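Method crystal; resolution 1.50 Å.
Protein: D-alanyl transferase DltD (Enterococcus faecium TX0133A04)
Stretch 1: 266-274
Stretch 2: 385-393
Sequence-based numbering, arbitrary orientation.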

ATOM      1  N   TYR A 266      -2.322   9.336 -14.691  1.00 10.28           N
ATOM      2  CA  TYR A 266      -2.496   9.041 -13.274  1.00 10.67           C
ATOM      3  C   TYR A 266      -2.481  10.302 -12.411  1.00 11.34           C
ATOM      4  O   TYR A 266      -2.268  10.219 -11.193  1.00 11.81           O
ATOM      5  N   ARG A 267      -2.707  11.465 -13.011  1.00 12.75           N
ATOM      6  CA  ARG A 267      -2.591  12.703 -12.259  1.00 12.35           C
ATOM      7  C   ARG A 267      -3.917  13.151 -11.673  1.00  9.94           C
ATOM      8  O   ARG A 267      -3.913  14.055 -10.834  1.00 11.02           O
ATOM      9  N   PHE A 268      -5.033  12.524 -12.060  1.00 10.99           N
ATOM     10  CA  PHE A 268      -6.375  12.965 -11.668  1.00  8.54           C
ATOM     11  C   PHE A 268      -7.154  11.760 -11.169  1.00 11.96           C
ATOM     12  O   PHE A 268      -7.369  10.816 -11.931  1.00 13.19           O
ATOM     13  N   SER A 269      -7.581  11.775  -9.898  1.00 13.27           N
ATOM     14  CA  SER A 269      -8.217  10.559  -9.400  1.00  9.73           C
ATOM     15  C   SER A 269      -8.878  10.768  -8.052  1.00 12.14           C
ATOM     16  O   SER A 269      -8.352  11.534  -7.238  1.00 13.94           O
ATOM     17  N   PRO A 270      -9.994  10.081  -7.765  1.00 12.24           N
ATOM     18  CA  PRO A 270     -10.461   9.982  -6.373  1.00 12.65           C
ATOM     19  C   PRO A 270      -9.424   9.380  -5.460  1.00 11.09           C
ATOM     20  O   PRO A 270      -9.485   9.611  -4.252  1.00 12.81           O
ATOM     21  N   GLU A 271      -8.466   8.620  -5.996  1.00  9.35           N
ATOM     22  CA  GLU A 271      -7.462   7.980  -5.156  1.00  9.26           C
ATOM     23  C   GLU A 271      -6.641   8.986  -4.352  1.00  9.77           C
ATOM     24  O   GLU A 271      -6.119   8.638  -3.285  1.00 10.42           O
ATOM     25  N   PHE A 272      -6.474  10.214  -4.855  1.00 11.19           N
ATOM     26  CA  PHE A 272      -5.745  11.216  -4.084  1.00 11.97           C
ATOM     27  C   PHE A 272      -6.462  11.503  -2.777  1.00 11.26           C
ATOM     28  O   PHE A 272      -5.828  11.740  -1.748  1.00 11.22           O
ATOM     29  N   SER A 273      -7.794  11.493  -2.805  1.00  9.24           N
ATOM     30  CA  SER A 273      -8.582  11.732  -1.601  1.00 11.26           C
ATOM     31  C   SER A 273      -8.711  10.474  -0.744  1.00 11.61           C
ATOM     32  O   SER A 273      -8.701  10.574   0.490  1.00  9.91           O
ATOM     33  N   ASP A 274      -8.804   9.283  -1.355  1.00 11.25           N
ATOM     34  CA  ASP A 274      -8.695   8.052  -0.576  1.00 11.08           C
ATOM     35  C   ASP A 274      -7.345   7.994   0.139  1.00 11.97           C
ATOM     36  O   ASP A 274      -7.262   7.591   1.306  1.00 12.71           O
ATOM     37  N   SER A 385     -11.567  19.379  -6.144  1.00 13.45           N
ATOM     38  CA  SER A 385     -10.572  20.286  -6.695  1.00 11.73           C
ATOM     39  C   SER A 385      -9.193  19.653  -6.648  1.00 14.16           C
ATOM     40  O   SER A 385      -8.453  19.667  -7.637  1.00 15.14           O
ATOM     41  N   TRP A 386      -8.824  19.096  -5.495  1.00 11.91           N
ATOM     42  CA  TRP A 386      -7.533  18.427  -5.390  1.00 10.76           C
ATOM     43  C   TRP A 386      -7.452  17.225  -6.329  1.00 13.09           C
ATOM     44  O   TRP A 386      -6.434  17.019  -7.005  1.00 12.03           O
ATOM     45  N   GLN A 387      -8.508  16.411  -6.378  1.00 12.35           N
ATOM     46  CA  GLN A 387      -8.505  15.246  -7.256  1.00 14.06           C
ATOM     47  C   GLN A 387      -8.207  15.637  -8.699  1.00 13.93           C
ATOM     48  O   GLN A 387      -7.508  14.911  -9.416  1.00 14.04           O
ATOM     49  N   HIS A 388      -8.696  16.803  -9.129  1.00 13.68           N
ATOM     50  CA  HIS A 388      -8.547  17.265 -10.503  1.00 14.18           C
ATOM     51  C   HIS A 388      -7.379  18.232 -10.699  1.00 18.79           C
ATOM     52  O   HIS A 388      -7.164  18.701 -11.822  1.00 16.66           O
ATOM     53  N   GLN A 389      -6.605  18.508  -9.651  1.00 14.76           N
ATOM     54  CA  GLN A 389      -5.577  19.541  -9.701  1.00 14.45           C
ATOM     55  C   GLN A 389      -4.448  19.135 -10.639  1.00 15.54           C
ATOM     56  O   GLN A 389      -3.877  18.052 -10.498  1.00 14.28           O
ATOM     57  N   ILE A 390      -4.092  20.028 -11.556  1.00 17.11           N
ATOM     58  CA  ILE A 390      -2.922  19.809 -12.420  1.00 16.79           C
ATOM     59  C   ILE A 390      -1.667  20.106 -11.625  1.00 15.39           C
ATOM     60  O   ILE A 390      -1.584  21.163 -10.978  1.00 16.27           O
ATOM     61  N   PRO A 391      -0.655  19.224 -11.639  1.00 14.95           N
ATOM     62  CA  PRO A 391       0.501  19.414 -10.748  1.00 19.86           C
ATOM     63  C   PRO A 391       1.390  20.603 -11.080  1.00 18.10           C
ATOM     64  O   PRO A 391       2.123  21.063 -10.197  1.00 16.64           O
ATOM     65  N   ASP A 392       1.379  21.103 -12.318  1.00 21.60           N
ATOM     66  CA  ASP A 392       2.484  21.938 -12.776  1.00 21.74           C
ATOM     67  C   ASP A 392       2.588  23.266 -12.039  1.00 22.88           C
ATOM     68  O   ASP A 392       3.695  23.793 -11.887  1.00 27.08           O
ATOM     69  N   LYS A 393       1.477  23.838 -11.601  1.00 24.36           N
ATOM     70  CA  LYS A 393       1.535  25.112 -10.893  1.00 26.43           C
ATOM     71  C   LYS A 393       1.779  24.969  -9.398  1.00 25.95           C
ATOM     72  O   LYS A 393       1.972  25.984  -8.719  1.00 27.28           O
TER

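The two stretches bury 518 Å² between them, both sides summed, and Gln 387 contributes the largest single share, 111 Å². The backbones come nearest around Phe 268 and His 388, whose CA atoms are 5.0 Å apart, and around Ser 269 and Gln 387, at 5.2 Å. By the direction of the CA-to-CB bond, Arg 267, Phe 272, Ser 273 and Pro 391 point toward the opposing stretch; Phe 268, Trp 386, Gln 387, Ile 390 and Asp 392 leave sideways, while Ser 269, His 388 and Gln 389 point away.

Two direct hydrogen bonds cross the contact, and both involve Gln 387. Its carbonyl O accepts from Ser 269 N at 3.2 Å, with an N-H...O angle of 141°. The same oxygen lies 3.2 Å from Phe 268 CA, where an angle of 143° at the hydrogen supports a CA-H...O contact, so one carbonyl serves two consecutive residues. The Gln 387 side chain, chi1 m and chi2 t, extends along the other stretch until NE2 donates to Ser 273 OG at 3.0 Å, again at 141°. Ser 273 adopts the m rotamer. At the other branch of the amide, Gln 387 OE1 sits 3.5 Å from Pro 270 CA, a contact without a hydrogen bond.

Ser 269 meets the second stretch through its backbone N, while its CA-to-CB bond points away; with chi1 t, OG accepts from Glu 271 N at 2.9 Å and 159°, capping the turn that leads into the helix. On the second stretch, Gln 389 likewise bonds locally, its NE2 donating to Ile 390 O at 3.2 Å and 165°.

The aromatic contacts fall into two groups. Phe 268, chi1 m, starts sideways, but its ring end comes nearer: CE1 approaches His 388 O at 3.4 Å and Ile 390 CG1 at 3.9 Å, the latter an apolar contact with an m, t isoleucine. Gln 389 O lies at the ring edge, 3.6 Å from Phe 268 CE1. Phe 272, also m, packs against Trp 386, chi1 t; Phe 272 CB is 3.7 Å from Trp 386 CD1 and 3.6 Å from Trp 386 NE1. The phenyl and the five-membered ring have centroids 5.6 Å apart and planes at 84°, an oblique arrangement. Trp 386 NE1 finds its hydrogen-bonding partner elsewhere in the structure.

The charged contact is mediated by solvent. Arg 267, with chi1 to chi3 m, t, m, brings NH1 within 4.2 Å of Asp 392 OD1. The acid lies near the guanidinium plane, at its edge, but the separation is beyond a salt bridge. Water 1 bridges the gap, accepting from Arg 267 NH1 at 2.9 Å and donating to Asp 392 OD1 at 2.7 Å. Asp 392 is in the m rotamer, and the end of its side chain comes nearer than its sideways start suggests. Two carbon atoms lie on one side of the same nitrogen: Arg 267 NH1 is 4.0 Å from Pro 391 CD and 4.1 Å from Ile 390 CG2.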

ATOM      1  CB  TYR A 266      -1.389   8.090 -12.807  1.00 13.42           C
ATOM      2  CG  TYR A 266      -1.267   6.764 -13.531  1.00 12.30           C
ATOM      3  CD1 TYR A 266      -2.389   6.081 -13.980  1.00 16.66           C
ATOM      4  CD2 TYR A 266      -0.020   6.167 -13.712  1.00 14.32           C
ATOM      5  CE1 TYR A 266      -2.272   4.858 -14.625  1.00 18.53           C
ATOM      6  CE2 TYR A 266       0.103   4.950 -14.354  1.00 14.26           C
ATOM      7  CZ  TYR A 266      -1.020   4.286 -14.789  1.00 16.12           C
ATOM      8  OH  TYR A 266      -0.858   3.069 -15.432  1.00 19.18           O
ATOM      9  CB  ARG A 267      -1.995  13.819 -13.121  1.00 13.05           C
ATOM     10  CG  ARG A 267      -0.550  13.554 -13.546  1.00 12.08           C
ATOM     11  CD  ARG A 267      -0.022  14.549 -14.575  1.00 13.59           C
ATOM     12  NE  ARG A 267      -0.954  14.630 -15.688  1.00 11.79           N
ATOM     13  CZ  ARG A 267      -1.188  15.729 -16.393  1.00 11.56           C
ATOM     14  NH1 ARG A 267      -0.561  16.861 -16.121  1.00 13.12           N
ATOM     15  NH2 ARG A 267      -2.096  15.710 -17.349  1.00 12.00           N
ATOM     16  CB  PHE A 268      -7.115  13.586 -12.872  1.00  8.30           C
ATOM     17  CG  PHE A 268      -6.307  14.605 -13.589  1.00 11.79           C
ATOM     18  CD1 PHE A 268      -5.886  15.742 -12.948  1.00 15.81           C
ATOM     19  CD2 PHE A 268      -5.918  14.402 -14.897  1.00 12.53           C
ATOM     20  CE1 PHE A 268      -5.098  16.666 -13.606  1.00 15.59           C
ATOM     21  CE2 PHE A 268      -5.149  15.323 -15.553  1.00 13.73           C
ATOM     22  CZ  PHE A 268      -4.727  16.447 -14.912  1.00 14.76           C
ATOM     23  CB  SER A 269      -7.132   9.489  -9.187  1.00 10.11           C
ATOM     24  OG  SER A 269      -7.664   8.237  -8.800  1.00 12.78           O
ATOM     25  CB  PRO A 270     -11.690   9.063  -6.463  1.00 12.65           C
ATOM     26  CG  PRO A 270     -12.125   9.152  -7.903  1.00 23.49           C
ATOM     27  CD  PRO A 270     -10.871   9.348  -8.698  1.00 15.75           C
ATOM     28  CB  GLU A 271      -6.533   7.114  -6.010  1.00 11.24           C
ATOM     29  CG  GLU A 271      -5.510   6.315  -5.184  1.00 12.62           C
ATOM     30  CD  GLU A 271      -6.057   5.084  -4.458  1.00 12.59           C
ATOM     31  OE1 GLU A 271      -7.156   4.593  -4.786  1.00 13.32           O
ATOM     32  OE2 GLU A 271      -5.348   4.582  -3.551  1.00 14.26           O
ATOM     33  CB  PHE A 272      -5.576  12.507  -4.889  1.00 11.67           C
ATOM     34  CG  PHE A 272      -4.562  12.393  -5.989  1.00 11.16           C
ATOM     35  CD1 PHE A 272      -3.208  12.461  -5.715  1.00 11.71           C
ATOM     36  CD2 PHE A 272      -4.966  12.184  -7.288  1.00 10.72           C
ATOM     37  CE1 PHE A 272      -2.279  12.330  -6.712  1.00 11.31           C
ATOM     38  CE2 PHE A 272      -4.037  12.056  -8.289  1.00 11.88           C
ATOM     39  CZ  PHE A 272      -2.693  12.130  -7.998  1.00 10.94           C
ATOM     40  CB  SER A 273      -9.919  12.351  -1.998  1.00 13.51           C
ATOM     41  OG  SER A 273      -9.703  13.611  -2.633  1.00 11.37           O
ATOM     42  CB  ASP A 274      -8.871   6.806  -1.456  1.00 15.49           C
ATOM     43  CG  ASP A 274     -10.268   6.674  -2.062  1.00 15.32           C
ATOM     44  OD1 ASP A 274     -11.182   7.455  -1.738  1.00 13.52           O
ATOM     45  OD2 ASP A 274     -10.454   5.757  -2.887  1.00 15.45           O
ATOM     46  CB  SER A 385     -10.573  21.585  -5.913  1.00 13.79           C
ATOM     47  OG  SER A 385      -9.548  22.453  -6.361  1.00 21.29           O
ATOM     48  CB  TRP A 386      -7.255  18.014  -3.938  1.00 12.32           C
ATOM     49  CG  TRP A 386      -5.944  17.273  -3.863  1.00 10.82           C
ATOM     50  CD1 TRP A 386      -5.750  15.957  -3.562  1.00 12.33           C
ATOM     51  CD2 TRP A 386      -4.660  17.802  -4.191  1.00 10.77           C
ATOM     52  NE1 TRP A 386      -4.418  15.637  -3.664  1.00 10.50           N
ATOM     53  CE2 TRP A 386      -3.723  16.758  -4.035  1.00 10.91           C
ATOM     54  CE3 TRP A 386      -4.207  19.065  -4.575  1.00 13.51           C
ATOM     55  CZ2 TRP A 386      -2.361  16.936  -4.267  1.00 12.64           C
ATOM     56  CZ3 TRP A 386      -2.864  19.242  -4.804  1.00 11.96           C
ATOM     57  CH2 TRP A 386      -1.946  18.190  -4.619  1.00 15.08           C
ATOM     58  CB  GLN A 387      -9.847  14.522  -7.151  1.00 15.22           C
ATOM     59  CG  GLN A 387     -10.128  13.921  -5.785  1.00 12.54           C
ATOM     60  CD  GLN A 387     -11.568  13.467  -5.623  1.00 15.61           C
ATOM     61  OE1 GLN A 387     -12.205  13.020  -6.573  1.00 18.61           O
ATOM     62  NE2 GLN A 387     -12.085  13.586  -4.415  1.00 15.71           N
ATOM     63  CB  HIS A 388      -9.843  17.956 -10.959  1.00 15.82           C
ATOM     64  CG  HIS A 388     -11.067  17.099 -10.859  1.00 19.98           C
ATOM     65  ND1 HIS A 388     -11.033  15.729 -11.009  1.00 31.73           N
ATOM     66  CD2 HIS A 388     -12.363  17.422 -10.638  1.00 25.27           C
ATOM     67  CE1 HIS A 388     -12.256  15.245 -10.881  1.00 30.55           C
ATOM     68  NE2 HIS A 388     -13.081  16.250 -10.654  1.00 30.83           N
ATOM     69  CB  GLN A 389      -5.006  19.741  -8.293  1.00 17.19           C
ATOM     70  CG  GLN A 389      -3.708  20.547  -8.223  1.00 17.71           C
ATOM     71  CD  GLN A 389      -3.937  22.022  -7.988  1.00 21.24           C
ATOM     72  OE1 GLN A 389      -4.686  22.414  -7.095  1.00 20.09           O
ATOM     73  NE2 GLN A 389      -3.273  22.852  -8.777  1.00 26.64           N
ATOM     74  CB  ILE A 390      -3.018  20.697 -13.666  1.00 18.29           C
ATOM     75  CG1 ILE A 390      -4.334  20.426 -14.395  1.00 21.25           C
ATOM     76  CG2 ILE A 390      -1.821  20.445 -14.572  1.00 19.75           C
ATOM     77  CD1 ILE A 390      -4.554  21.282 -15.649  1.00 23.69           C
ATOM     78  CB  PRO A 391       1.304  18.108 -10.908  1.00 18.63           C
ATOM     79  CG  PRO A 391       0.401  17.137 -11.489  1.00 14.90           C
ATOM     80  CD  PRO A 391      -0.647  17.891 -12.275  1.00 14.22           C
ATOM     81  CB  ASP A 392       2.350  22.216 -14.272  1.00 24.40           C
ATOM     82  CG  ASP A 392       2.387  20.962 -15.101  1.00 32.97           C
ATOM     83  OD1 ASP A 392       1.822  19.938 -14.654  1.00 27.98           O
ATOM     84  OD2 ASP A 392       2.961  21.013 -16.211  1.00 40.74           O
ATOM     85  CB  LYS A 393       0.271  25.918 -11.184  1.00 26.79           C
ATOM     86  CG  LYS A 393       0.321  26.521 -12.586  1.00 32.54           C
ATOM     87  CD  LYS A 393      -1.024  27.050 -13.038  1.00 38.03           C
ATOM     88  CE  LYS A 393      -0.864  28.305 -13.895  1.00 36.29           C
ATOM     89  NZ  LYS A 393      -2.175  28.815 -14.391  1.00 43.23           N
TER
HETATM   90  O   HOH W   1       1.975  17.265 -14.842  1.00 17.34           O